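Glycosyl hydrolase family 88 (Pedobacter heparinus, PDB 3WIW) is an unsaturated glucuronyl hydrolase specific for heparin, probably removing the unsaturated uronic acid from heparin fragments in the cleft of an alpha6/alpha6-barrel. Local coordinates at residues R71-G76 / T114-F119; T75-G80 / P373-D378; A104-Q109 / C123-A128; I159-F164 / P170-N175. All blocks are in the same frame, centred on the assembly; numbering follows the deposited sequence.

Contact 1 of 4, residues R71-G76 / T114-F119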
loop_
_atom_site.group_PDB
_atom_site.type_symbol
_atom_site.label_atom_id
_atom_site.label_comp_id
_atom_site.label_asym_id
_atom_site.label_seq_id
_atom_site.Cartn_x
_atom_site.Cartn_y
_atom_site.Cartn_z
ATOM N N ARG A 71 10.244 -12.948 -6.508
ATOM C CA ARG A 71 8.924 -13.353 -6.993
ATOM C C ARG A 71 7.778 -12.985 -6.047
ATOM O O ARG A 71 6.609 -13.007 -6.431
ATOM C CB ARG A 71 8.897 -14.865 -7.217
ATOM C CG ARG A 71 8.949 -15.653 -5.925
ATOM C CD ARG A 71 8.690 -17.125 -6.148
ATOM N NE ARG A 71 8.870 -17.872 -4.910
ATOM C CZ ARG A 71 10.047 -18.290 -4.458
ATOM N NH1 ARG A 71 10.120 -18.963 -3.319
ATOM N NH2 ARG A 71 11.153 -18.034 -5.144
ATOM N N ASP A 72 8.112 -12.666 -4.804
ATOM C CA ASP A 72 7.102 -12.422 -3.759
ATOM C C ASP A 72 6.493 -11.032 -3.925
ATOM O O ASP A 72 7.219 -10.043 -4.067
ATOM C CB ASP A 72 7.792 -12.573 -2.399
ATOM C CG ASP A 72 6.865 -12.419 -1.214
ATOM O OD1 ASP A 72 6.373 -11.310 -0.974
ATOM O OD2 ASP A 72 6.722 -13.395 -0.448
ATOM N N TRP A 73 5.168 -10.928 -3.850
ATOM C CA TRP A 73 4.513 -9.648 -4.116
ATOM C C TRP A 73 4.903 -8.523 -3.156
ATOM O O TRP A 73 4.708 -7.337 -3.474
ATOM C CB TRP A 73 2.996 -9.803 -4.127
ATOM C CG TRP A 73 2.329 -9.852 -2.761
ATOM C CD1 TRP A 73 2.109 -10.958 -1.996
ATOM C CD2 TRP A 73 1.754 -8.745 -2.048
ATOM N NE1 TRP A 73 1.414 -10.607 -0.841
ATOM C CE2 TRP A 73 1.188 -9.253 -0.856
ATOM C CE3 TRP A 73 1.654 -7.372 -2.313
ATOM C CZ2 TRP A 73 0.541 -8.434 0.084
ATOM C CZ3 TRP A 73 1.014 -6.557 -1.388
ATOM C CH2 TRP A 73 0.466 -7.091 -0.195
ATOM N N THR A 74 5.431 -8.879 -1.981
ATOM C CA THR A 74 5.797 -7.884 -0.996
ATOM C C THR A 74 7.266 -7.502 -1.083
ATOM O O THR A 74 7.719 -6.706 -0.282
ATOM C CB THR A 74 5.548 -8.371 0.465
ATOM O OG1 THR A 74 6.566 -9.319 0.831
ATOM C CG2 THR A 74 4.151 -8.989 0.638
ATOM N N THR A 75 8.011 -8.038 -2.057
ATOM C CA THR A 75 9.459 -7.933 -2.000
ATOM C C THR A 75 9.979 -6.485 -2.151
ATOM O O THR A 75 11.069 -6.151 -1.672
ATOM C CB THR A 75 10.096 -8.881 -3.032
ATOM O OG1 THR A 75 11.473 -9.072 -2.706
ATOM C CG2 THR A 75 9.968 -8.336 -4.453
ATOM N N GLY A 76 9.221 -5.632 -2.831
ATOM C CA GLY A 76 9.631 -4.254 -3.037
ATOM C C GLY A 76 9.447 -3.344 -1.844
ATOM O O GLY A 76 10.011 -2.238 -1.844
ATOM N N THR A 114 1.617 -10.920 -13.200
ATOM C CA THR A 114 0.947 -10.288 -12.064
ATOM C C THR A 114 0.779 -8.766 -12.152
ATOM O O THR A 114 1.644 -8.045 -12.687
ATOM C CB THR A 114 1.687 -10.616 -10.745
ATOM O OG1 THR A 114 0.968 -10.053 -9.632
ATOM C CG2 THR A 114 3.135 -10.085 -10.745
ATOM N N HIS A 115 -0.326 -8.275 -11.605
ATOM C CA HIS A 115 -0.510 -6.832 -11.479
ATOM C C HIS A 115 0.414 -6.193 -10.452
ATOM O O HIS A 115 0.553 -4.968 -10.448
ATOM C CB HIS A 115 -1.952 -6.503 -11.085
ATOM C CG HIS A 115 -2.317 -6.903 -9.689
ATOM N ND1 HIS A 115 -2.934 -6.036 -8.818
ATOM C CD2 HIS A 115 -2.181 -8.080 -9.028
ATOM C CE1 HIS A 115 -3.148 -6.654 -7.666
ATOM N NE2 HIS A 115 -2.723 -7.904 -7.773
ATOM N N ASP A 116 1.082 -7.004 -9.623
ATOM C CA ASP A 116 1.798 -6.484 -8.445
ATOM C C ASP A 116 3.147 -5.829 -8.764
ATOM O O ASP A 116 3.910 -5.494 -7.854
ATOM C CB ASP A 116 1.955 -7.568 -7.366
ATOM C CG ASP A 116 0.669 -7.844 -6.630
ATOM O OD1 ASP A 116 -0.107 -6.887 -6.422
ATOM O OD2 ASP A 116 0.439 -9.023 -6.258
ATOM N N LEU A 117 3.424 -5.585 -10.041
ATOM C CA LEU A 117 4.631 -4.867 -10.442
ATOM C C LEU A 117 4.703 -3.461 -9.843
ATOM O O LEU A 117 5.791 -2.922 -9.653
ATOM C CB LEU A 117 4.708 -4.760 -11.957
ATOM C CG LEU A 117 4.795 -6.122 -12.650
ATOM C CD1 LEU A 117 4.744 -5.918 -14.167
ATOM C CD2 LEU A 117 6.062 -6.891 -12.232
ATOM N N GLY A 118 3.561 -2.843 -9.546
ATOM C CA GLY A 118 3.584 -1.561 -8.868
ATOM C C GLY A 118 4.159 -1.686 -7.451
ATOM O O GLY A 118 5.102 -0.962 -7.065
ATOM N N PHE A 119 3.591 -2.576 -6.633
ATOM C CA PHE A 119 4.139 -2.801 -5.304
ATOM C C PHE A 119 5.611 -3.234 -5.372
ATOM O O PHE A 119 6.414 -2.845 -4.525
ATOM C CB PHE A 119 3.351 -3.905 -4.605
ATOM C CG PHE A 119 1.942 -3.538 -4.208
ATOM C CD1 PHE A 119 1.663 -2.411 -3.438
ATOM C CD2 PHE A 119 0.891 -4.388 -4.547
ATOM C CE1 PHE A 119 0.331 -2.158 -2.991
ATOM C CE2 PHE A 119 -0.419 -4.139 -4.131
ATOM C CZ PHE A 119 -0.686 -3.030 -3.350
HETATM O O HOH W 1 6.447 -5.326 -3.072
#
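Trp73 reaches across to both Asp116 and Phe119, touching the first with CB and the second with the edge of its six-membered ring. CB points toward 114-119 and meets the carboxylate first: Trp73 CB lies 3.4 Å from Asp116 OD2, an approach oblique to the indole, with the ring and carboxylate planes 33° apart. The chi1 of 80° sets CG between the backbone N and the carbonyl carbon, and from there the six-membered ring runs on alongside Phe119. CE3 comes within 3.8 Å of Phe119 CD2, and CZ3 lies above the Phe119 face, offset toward its rim. With centroids 5.4 Å apart and planes at 63°, this is an edge-to-face pair in which Trp73 gives the edge. One face of the indole is covered by Thr74 CG2.

No direct hydrogen bond joins the segments; a water does the bridging. It donates to Trp73 O at 2.7 Å, accepts from Gly76 N at 2.8 Å and makes a weak bond to Phe119 O. The loop itself is shaped by an Asx turn, Asp72 OD1 accepting from Thr74 N through its anti lone pair; Thr74 OG1 bonds the same oxygen from above the carboxylate plane. An ST turn, Asp116 N donating to Thr114 OG1, sets up the residue just before helix 117-132.

Asp116 is the predicted nucleophile, and its OD1 is hydrogen-bonded to Asn178 ND2 and to a bound buffer molecule, consistent with a place in the active-site cleft. The loop between strand 65-68 and helix 77-89 is thus laid against the N-terminal end of helix 117-132, with Trp73 also meeting Tyr376 of helix 375-392 and Phe119 touching Met177 of helix 175-188.

Contact 2 of 4, residues T75-G80 / P373-D378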
loop_
_atom_site.group_PDB
_atom_site.type_symbol
_atom_site.label_atom_id
_atom_site.label_comp_id
_atom_site.label_asym_id
_atom_site.label_seq_id
_atom_site.Cartn_x
_atom_site.Cartn_y
_atom_site.Cartn_z
ATOM N N THR A 75 8.011 -8.038 -2.057
ATOM C CA THR A 75 9.459 -7.933 -2.000
ATOM C C THR A 75 9.979 -6.485 -2.151
ATOM O O THR A 75 11.069 -6.151 -1.672
ATOM C CB THR A 75 10.096 -8.881 -3.032
ATOM O OG1 THR A 75 11.473 -9.072 -2.706
ATOM C CG2 THR A 75 9.968 -8.336 -4.453
ATOM N N GLY A 76 9.221 -5.632 -2.831
ATOM C CA GLY A 76 9.631 -4.254 -3.037
ATOM C C GLY A 76 9.447 -3.344 -1.844
ATOM O O GLY A 76 10.011 -2.238 -1.844
ATOM N N PHE A 77 8.661 -3.746 -0.835
ATOM C CA PHE A 77 8.353 -2.833 0.259
ATOM C C PHE A 77 9.556 -2.456 1.119
ATOM O O PHE A 77 9.726 -1.291 1.434
ATOM C CB PHE A 77 7.227 -3.374 1.144
ATOM C CG PHE A 77 5.892 -3.387 0.446
ATOM C CD1 PHE A 77 5.272 -2.185 0.075
ATOM C CD2 PHE A 77 5.255 -4.590 0.163
ATOM C CE1 PHE A 77 4.021 -2.173 -0.538
ATOM C CE2 PHE A 77 4.007 -4.599 -0.470
ATOM C CZ PHE A 77 3.392 -3.388 -0.837
ATOM N N PHE A 78 10.396 -3.417 1.504
ATOM C CA PHE A 78 11.549 -3.109 2.356
ATOM C C PHE A 78 12.511 -2.085 1.713
ATOM O O PHE A 78 12.819 -1.079 2.351
ATOM C CB PHE A 78 12.270 -4.366 2.790
ATOM C CG PHE A 78 13.442 -4.099 3.680
ATOM C CD1 PHE A 78 13.258 -3.568 4.958
ATOM C CD2 PHE A 78 14.726 -4.372 3.247
ATOM C CE1 PHE A 78 14.340 -3.322 5.783
ATOM C CE2 PHE A 78 15.820 -4.134 4.059
ATOM C CZ PHE A 78 15.636 -3.608 5.337
ATOM N N PRO A 79 12.934 -2.282 0.439
ATOM C CA PRO A 79 13.765 -1.209 -0.130
ATOM C C PRO A 79 13.015 0.133 -0.187
ATOM O O PRO A 79 13.615 1.175 0.058
ATOM C CB PRO A 79 14.147 -1.721 -1.521
ATOM C CG PRO A 79 13.323 -2.947 -1.763
ATOM C CD PRO A 79 12.877 -3.476 -0.418
ATOM N N GLY A 80 11.716 0.117 -0.459
ATOM C CA GLY A 80 10.939 1.341 -0.425
ATOM C C GLY A 80 10.968 2.013 0.932
ATOM O O GLY A 80 11.090 3.240 1.036
ATOM N N PRO A 373 4.182 -8.215 12.514
ATOM C CA PRO A 373 4.632 -7.156 11.612
ATOM C C PRO A 373 4.570 -7.603 10.150
ATOM O O PRO A 373 4.686 -8.793 9.841
ATOM C CB PRO A 373 6.098 -6.981 11.993
ATOM C CG PRO A 373 6.492 -8.304 12.517
ATOM C CD PRO A 373 5.293 -8.745 13.322
ATOM N N LEU A 374 4.376 -6.638 9.257
ATOM C CA LEU A 374 4.407 -6.877 7.826
ATOM C C LEU A 374 5.142 -5.737 7.167
ATOM O O LEU A 374 4.963 -4.562 7.519
ATOM C CB LEU A 374 2.987 -7.014 7.286
ATOM C CG LEU A 374 2.486 -8.483 7.226
ATOM C CD1 LEU A 374 0.971 -8.551 7.165
ATOM C CD2 LEU A 374 3.125 -9.138 5.973
ATOM N N ASN A 375 5.984 -6.073 6.194
ATOM C CA ASN A 375 6.802 -5.064 5.548
ATOM C C ASN A 375 6.002 -3.904 4.934
ATOM O O ASN A 375 6.419 -2.741 5.035
ATOM C CB ASN A 375 7.785 -5.701 4.562
ATOM C CG ASN A 375 7.122 -6.559 3.473
ATOM O OD1 ASN A 375 5.895 -6.521 3.250
ATOM N ND2 ASN A 375 7.948 -7.341 2.772
ATOM N N TYR A 376 4.815 -4.171 4.399
ATOM C CA TYR A 376 4.038 -3.075 3.823
ATOM C C TYR A 376 3.383 -2.182 4.862
ATOM O O TYR A 376 3.152 -1.004 4.589
ATOM C CB TYR A 376 3.023 -3.539 2.786
ATOM C CG TYR A 376 2.129 -4.701 3.190
ATOM C CD1 TYR A 376 0.911 -4.488 3.848
ATOM C CD2 TYR A 376 2.481 -6.015 2.864
ATOM C CE1 TYR A 376 0.081 -5.547 4.182
ATOM C CE2 TYR A 376 1.650 -7.098 3.180
ATOM C CZ TYR A 376 0.448 -6.848 3.842
ATOM O OH TYR A 376 -0.415 -7.876 4.156
ATOM N N ALA A 377 3.105 -2.702 6.063
ATOM C CA ALA A 377 2.645 -1.810 7.141
ATOM C C ALA A 377 3.720 -0.768 7.417
ATOM O O ALA A 377 3.427 0.424 7.544
ATOM C CB ALA A 377 2.327 -2.576 8.386
ATOM N N ASP A 378 4.979 -1.197 7.458
ATOM C CA ASP A 378 6.065 -0.262 7.737
ATOM C C ASP A 378 6.217 0.767 6.606
ATOM O O ASP A 378 6.444 1.958 6.888
ATOM C CB ASP A 378 7.400 -0.988 7.922
ATOM C CG ASP A 378 7.451 -1.876 9.153
ATOM O OD1 ASP A 378 6.507 -1.884 9.969
ATOM O OD2 ASP A 378 8.487 -2.548 9.341
#
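Phe77 and Tyr376 make the apolar core of this contact through a CH-pi interaction. Tyr376 CB sits 3.4 Å from the centroid of the Phe77 ring and 5° off its normal, so the methylene rests squarely over the face, about equally far from all six ring carbons. A chi1 of 49° turns the Tyr376 ring off to one side, between its backbone N and carbonyl carbon, while CB stays over Phe77. The two rings meet obliquely, with planes at 55° and centroids 5.5 Å apart.

The polar-to-aromatic part belongs to Asn375, whose side chain crosses that of Phe77 at about a right angle. Its OD1 approaches Phe77 CD2 at 3.7 Å. The amide nitrogen is engaged elsewhere: ND2 donates to Pro56 O and to Thr74 OG1, which fixes the rotation of the group.

The contact joins the first turns of an early helix of the alpha6/alpha6-barrel, 77-89, and its last, 375-392; the Tyr376 side chain lies about 3 Å from that of Arg246, a predicted substrate-binding residue. Between the two segments the chemistry is van der Waals and CH-pi, with no hydrogen bond, while the buried amide of Asn375 ties helix 375-392 to Pro56 of strand 55-59 and to Thr74 in the loop before helix 77-89.

Contact 3 of 4, residues A104-Q109 / C123-A128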
loop_
_atom_site.group_PDB
_atom_site.type_symbol
_atom_site.label_atom_id
_atom_site.label_comp_id
_atom_site.label_asym_id
_atom_site.label_seq_id
_atom_site.Cartn_x
_atom_site.Cartn_y
_atom_site.Cartn_z
ATOM N N ALA A 104 18.950 -5.394 -6.142
ATOM C CA ALA A 104 18.800 -6.846 -6.067
ATOM C C ALA A 104 17.478 -7.326 -6.679
ATOM O O ALA A 104 17.286 -8.531 -6.833
ATOM C CB ALA A 104 18.907 -7.330 -4.629
ATOM N N LEU A 105 16.580 -6.397 -7.024
ATOM C CA LEU A 105 15.271 -6.751 -7.567
ATOM C C LEU A 105 15.185 -6.612 -9.096
ATOM O O LEU A 105 14.097 -6.625 -9.682
ATOM C CB LEU A 105 14.181 -5.923 -6.891
ATOM C CG LEU A 105 14.032 -6.183 -5.382
ATOM C CD1 LEU A 105 12.857 -5.402 -4.808
ATOM C CD2 LEU A 105 13.916 -7.692 -5.083
ATOM N N ASP A 106 16.339 -6.504 -9.753
ATOM C CA ASP A 106 16.430 -6.281 -11.190
ATOM C C ASP A 106 15.567 -7.253 -11.993
ATOM O O ASP A 106 14.938 -6.856 -12.976
ATOM C CB ASP A 106 17.899 -6.395 -11.599
ATOM C CG ASP A 106 18.105 -6.226 -13.088
ATOM O OD1 ASP A 106 17.994 -7.232 -13.821
ATOM O OD2 ASP A 106 18.363 -5.086 -13.535
ATOM N N THR A 107 15.524 -8.522 -11.578
ATOM C CA THR A 107 14.817 -9.554 -12.349
ATOM C C THR A 107 13.315 -9.298 -12.478
ATOM O O THR A 107 12.665 -9.834 -13.381
ATOM C CB THR A 107 15.031 -10.987 -11.786
ATOM O OG1 THR A 107 14.682 -11.022 -10.394
ATOM C CG2 THR A 107 16.479 -11.466 -11.984
ATOM N N ILE A 108 12.758 -8.484 -11.583
ATOM C CA ILE A 108 11.316 -8.250 -11.612
ATOM C C ILE A 108 10.872 -7.538 -12.895
ATOM O O ILE A 108 9.723 -7.623 -13.295
ATOM C CB ILE A 108 10.834 -7.512 -10.361
ATOM C CG1 ILE A 108 11.310 -8.269 -9.119
ATOM C CG2 ILE A 108 9.307 -7.407 -10.346
ATOM C CD1 ILE A 108 10.905 -7.582 -7.839
ATOM N N GLN A 109 11.804 -6.874 -13.571
ATOM C CA GLN A 109 11.469 -6.197 -14.826
ATOM C C GLN A 109 11.084 -7.160 -15.943
ATOM O O GLN A 109 10.656 -6.717 -17.011
ATOM C CB GLN A 109 12.632 -5.337 -15.294
ATOM C CG GLN A 109 13.782 -6.143 -15.891
ATOM C CD GLN A 109 14.973 -5.285 -16.205
ATOM O OE1 GLN A 109 14.927 -4.432 -17.095
ATOM N NE2 GLN A 109 16.051 -5.506 -15.481
ATOM N N CYS A 123 7.428 0.640 -5.811
ATOM C CA CYS A 123 7.849 0.963 -4.449
ATOM C C CYS A 123 9.353 0.948 -4.244
ATOM O O CYS A 123 9.849 1.606 -3.340
ATOM C CB CYS A 123 7.199 0.025 -3.421
ATOM S SG CYS A 123 5.394 0.107 -3.362
ATOM N N SER A 124 10.074 0.199 -5.075
ATOM C CA SER A 124 11.512 0.061 -4.886
ATOM C C SER A 124 12.253 0.967 -5.862
ATOM O O SER A 124 12.676 2.073 -5.494
ATOM C CB SER A 124 11.917 -1.421 -5.009
ATOM O OG SER A 124 11.508 -1.958 -6.251
ATOM N N TYR A 125 12.350 0.523 -7.115
ATOM C CA TYR A 125 12.948 1.314 -8.190
ATOM C C TYR A 125 12.253 2.660 -8.380
ATOM O O TYR A 125 12.920 3.651 -8.680
ATOM C CB TYR A 125 12.908 0.563 -9.528
ATOM C CG TYR A 125 13.999 -0.460 -9.694
ATOM C CD1 TYR A 125 13.923 -1.701 -9.064
ATOM C CD2 TYR A 125 15.129 -0.186 -10.465
ATOM C CE1 TYR A 125 14.929 -2.631 -9.204
ATOM C CE2 TYR A 125 16.134 -1.119 -10.611
ATOM C CZ TYR A 125 16.029 -2.343 -9.992
ATOM O OH TYR A 125 17.043 -3.271 -10.144
ATOM N N GLY A 126 10.926 2.711 -8.235
ATOM C CA GLY A 126 10.220 3.969 -8.461
ATOM C C GLY A 126 10.652 5.042 -7.473
ATOM O O GLY A 126 10.984 6.181 -7.855
ATOM N N ASN A 127 10.651 4.678 -6.191
ATOM C CA ASN A 127 11.152 5.581 -5.170
ATOM C C ASN A 127 12.623 5.926 -5.381
ATOM O O ASN A 127 13.021 7.081 -5.219
ATOM C CB ASN A 127 10.913 4.997 -3.775
ATOM C CG ASN A 127 9.519 5.270 -3.278
ATOM O OD1 ASN A 127 9.035 6.405 -3.364
ATOM N ND2 ASN A 127 8.838 4.236 -2.811
ATOM N N ALA A 128 13.423 4.932 -5.757
ATOM C CA ALA A 128 14.841 5.128 -5.995
ATOM C C ALA A 128 15.045 6.201 -7.069
ATOM O O ALA A 128 15.863 7.109 -6.909
ATOM C CB ALA A 128 15.458 3.834 -6.466
HETATM O O HOH W 2 19.026 -3.042 -11.986
#
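Tyr125 reaches Asp106 because its chi1 of -81° sets CG anti to the carbonyl carbon and carries the ring from helix 117-132 toward 104-109. At the other side, the Asp106 chi1 of 178° turns the carboxylate away from the backbone N, while CB still borders the phenol at 3.6 Å from Tyr125 OH. That hydroxyl also lies 3.2 Å from Asp106 CA, but the nearby Asp106 N makes no hydrogen bond to it because the angle is poor.

A water closes the polar link instead. It donates to Asp106 OD2 at 2.6 Å and bonds Tyr125 OH at 2.7 Å, lying in the ring plane at its edge. The carboxylate and ring planes stand 62° apart.

The apolar share comes from Leu105: CB is 4.1 Å from Tyr125 CE1, and the CD1 branch lies 4.0 Å from Ser124 OG. Ser124 OG bonds backward to Met120 O and Leu121 O within its own helix, where a wider pi-type turn spans 123-126.

The loop following helix 92-103 is thus packed on the flank of helix 117-132. Leu105 also touches Pro79 of helix 77-89, and Pro140 of helix 138-150 meets both Asp106 and Tyr125.

Contact 4 of 4, residues I159-F164 / P170-N175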
loop_
_atom_site.group_PDB
_atom_site.type_symbol
_atom_site.label_atom_id
_atom_site.label_comp_id
_atom_site.label_asym_id
_atom_site.label_seq_id
_atom_site.Cartn_x
_atom_site.Cartn_y
_atom_site.Cartn_z
ATOM N N ILE A 159 -6.969 -4.094 -15.775
ATOM C CA ILE A 159 -5.833 -4.986 -15.650
ATOM C C ILE A 159 -6.275 -6.277 -14.974
ATOM O O ILE A 159 -6.972 -6.253 -13.950
ATOM C CB ILE A 159 -4.740 -4.324 -14.794
ATOM C CG1 ILE A 159 -4.178 -3.089 -15.528
ATOM C CG2 ILE A 159 -3.641 -5.341 -14.433
ATOM C CD1 ILE A 159 -3.262 -2.254 -14.681
ATOM N N ARG A 160 -5.912 -7.411 -15.575
ATOM C CA ARG A 160 -6.106 -8.714 -14.951
ATOM C C ARG A 160 -5.151 -8.847 -13.766
ATOM O O ARG A 160 -3.933 -8.757 -13.934
ATOM C CB ARG A 160 -5.818 -9.821 -15.960
ATOM C CG ARG A 160 -6.221 -11.177 -15.421
ATOM C CD ARG A 160 -5.976 -12.245 -16.425
ATOM N NE ARG A 160 -6.264 -13.554 -15.861
ATOM C CZ ARG A 160 -6.433 -14.655 -16.581
ATOM N NH1 ARG A 160 -6.374 -14.603 -17.908
ATOM N NH2 ARG A 160 -6.665 -15.806 -15.959
ATOM N N SER A 161 -5.665 -9.085 -12.564
ATOM C CA SER A 161 -4.780 -9.114 -11.397
ATOM C C SER A 161 -3.876 -10.341 -11.387
ATOM O O SER A 161 -2.656 -10.217 -11.167
ATOM C CB SER A 161 -5.588 -9.037 -10.106
ATOM O OG SER A 161 -6.280 -7.815 -10.052
ATOM N N TRP A 162 -4.431 -11.513 -11.654
ATOM C CA TRP A 162 -3.598 -12.709 -11.662
ATOM C C TRP A 162 -4.103 -13.750 -12.617
ATOM O O TRP A 162 -5.222 -13.659 -13.127
ATOM C CB TRP A 162 -3.447 -13.297 -10.268
ATOM C CG TRP A 162 -4.734 -13.806 -9.674
ATOM C CD1 TRP A 162 -5.568 -14.761 -10.195
ATOM C CD2 TRP A 162 -5.302 -13.426 -8.413
ATOM N NE1 TRP A 162 -6.629 -14.973 -9.349
ATOM C CE2 TRP A 162 -6.490 -14.166 -8.250
ATOM C CE3 TRP A 162 -4.927 -12.520 -7.415
ATOM C CZ2 TRP A 162 -7.302 -14.036 -7.119
ATOM C CZ3 TRP A 162 -5.729 -12.391 -6.294
ATOM C CH2 TRP A 162 -6.908 -13.142 -6.155
ATOM N N ASP A 163 -3.261 -14.752 -12.831
ATOM C CA ASP A 163 -3.466 -15.741 -13.889
ATOM C C ASP A 163 -3.818 -17.123 -13.372
ATOM O O ASP A 163 -4.171 -18.009 -14.155
ATOM C CB ASP A 163 -2.215 -15.846 -14.753
ATOM C CG ASP A 163 -1.962 -14.591 -15.535
ATOM O OD1 ASP A 163 -2.933 -13.833 -15.759
ATOM O OD2 ASP A 163 -0.801 -14.367 -15.922
ATOM N N PHE A 164 -3.703 -17.313 -12.063
ATOM C CA PHE A 164 -3.961 -18.621 -11.462
ATOM C C PHE A 164 -5.431 -18.781 -11.113
ATOM O O PHE A 164 -6.196 -17.808 -11.124
ATOM C CB PHE A 164 -3.086 -18.843 -10.221
ATOM C CG PHE A 164 -3.294 -17.823 -9.137
ATOM C CD1 PHE A 164 -4.344 -17.939 -8.237
ATOM C CD2 PHE A 164 -2.443 -16.736 -9.031
ATOM C CE1 PHE A 164 -4.536 -16.996 -7.242
ATOM C CE2 PHE A 164 -2.622 -15.795 -8.035
ATOM C CZ PHE A 164 -3.674 -15.919 -7.142
ATOM N N PRO A 170 -9.956 -12.270 -13.076
ATOM C CA PRO A 170 -10.135 -11.716 -11.739
ATOM C C PRO A 170 -9.447 -10.371 -11.590
ATOM O O PRO A 170 -8.288 -10.208 -12.023
ATOM C CB PRO A 170 -9.463 -12.753 -10.843
ATOM C CG PRO A 170 -8.337 -13.315 -11.723
ATOM C CD PRO A 170 -8.866 -13.259 -13.133
ATOM N N VAL A 171 -10.144 -9.424 -10.966
ATOM C CA VAL A 171 -9.568 -8.110 -10.644
ATOM C C VAL A 171 -9.793 -7.863 -9.159
ATOM O O VAL A 171 -10.929 -7.935 -8.668
ATOM C CB VAL A 171 -10.252 -6.991 -11.469
ATOM C CG1 VAL A 171 -9.651 -5.617 -11.114
ATOM C CG2 VAL A 171 -10.086 -7.264 -12.956
ATOM N N ILE A 172 -8.721 -7.619 -8.423
ATOM C CA ILE A 172 -8.845 -7.383 -6.989
ATOM C C ILE A 172 -8.746 -5.896 -6.665
ATOM O O ILE A 172 -8.153 -5.132 -7.428
ATOM C CB ILE A 172 -7.822 -8.220 -6.170
ATOM C CG1 ILE A 172 -6.356 -7.761 -6.347
ATOM C CG2 ILE A 172 -7.973 -9.690 -6.532
ATOM C CD1 ILE A 172 -5.353 -8.668 -5.594
ATOM N N ILE A 173 -9.327 -5.487 -5.543
ATOM C CA ILE A 173 -9.319 -4.089 -5.149
ATOM C C ILE A 173 -7.866 -3.573 -5.007
ATOM O O ILE A 173 -7.580 -2.391 -5.306
ATOM C CB ILE A 173 -10.164 -3.883 -3.856
ATOM C CG1 ILE A 173 -10.454 -2.405 -3.626
ATOM C CG2 ILE A 173 -9.463 -4.475 -2.611
ATOM C CD1 ILE A 173 -11.480 -1.797 -4.604
ATOM N N ASP A 174 -6.957 -4.448 -4.553
ATOM C CA ASP A 174 -5.546 -4.081 -4.354
ATOM C C ASP A 174 -4.913 -3.553 -5.658
ATOM O O ASP A 174 -3.934 -2.802 -5.621
ATOM C CB ASP A 174 -4.696 -5.266 -3.869
ATOM C CG ASP A 174 -5.421 -6.234 -2.920
ATOM O OD1 ASP A 174 -6.603 -6.596 -3.132
ATOM O OD2 ASP A 174 -4.734 -6.722 -2.000
ATOM N N ASN A 175 -5.453 -3.970 -6.805
ATOM C CA ASN A 175 -4.926 -3.595 -8.123
ATOM C C ASN A 175 -4.980 -2.064 -8.303
ATOM O O ASN A 175 -4.191 -1.521 -9.086
ATOM C CB ASN A 175 -5.713 -4.351 -9.209
ATOM C CG ASN A 175 -4.974 -4.540 -10.552
ATOM O OD1 ASN A 175 -5.130 -5.608 -11.177
ATOM N ND2 ASN A 175 -4.216 -3.536 -11.012
#
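Ser161 is gripped at two points by 170-175, and this is the tight part of the contact. Its backbone N donates to Pro170 O at 2.9 Å, almost in line with the carbonyl bond. Its hydroxyl oxygen, held beside the backbone N by a chi1 of -63°, accepts from Ile172 N at 2.9 Å with an N-H...O angle of 165°. The side chain takes the place a backbone carbonyl might have opposite strand 170-172, and Ser161 CA lies just 4.9 Å from Val171 CA.

Trp162 extends the close packing. Pro170 CG lies over one indole face, 3.4 Å from Trp162 NE1, while the far end of the ring system meets Ile172 obliquely, Trp162 CZ3 to Ile172 CG2 at 3.5 Å. In the conformer described, Phe164 CZ lies over the opposite indole face.

The Arg160 end is looser and partly exposed. Arg160 NE passes Pro170 CD obliquely at 3.8 Å and donates a hydrogen bond to Trp162 O; its attraction to the exposed Asp163 is one of charge only, since OD1 lies well out of the guanidinium plane.

Chemically, two directed bonds fix the backbone where the strand leads into the turn carrying Asp174, the predicted proton donor, whose carboxylate is hydrogen-bonded to His218. Ser161 may therefore act as a second-shell residue in positioning that turn, and the apolar Trp162-Pro170-Ile172 packing probably keeps solvent from these bonds.

How the contacts relate
From the N terminus, the loop 71-76 runs into helix 77-89 and serves two contacts at once, which share Thr75 and Gly76. Contact 1 closes a loop of 37 residues onto the start of helix 117-132; contact 3 begins within that span and ends beyond it, so the two cross and both use this helix. Contact 4 is a short local closure that follows in series, joined to contact 1 by His115 N and Ser161 O. Contact 2 closes the longest loop, 292 residues along the chain, with contacts 3 and 4 within it, and brings helix 375-392 back beside helix 77-89. Contacts 2 and 4, with centres about 21 Å apart, do not touch; contact 1 touches both.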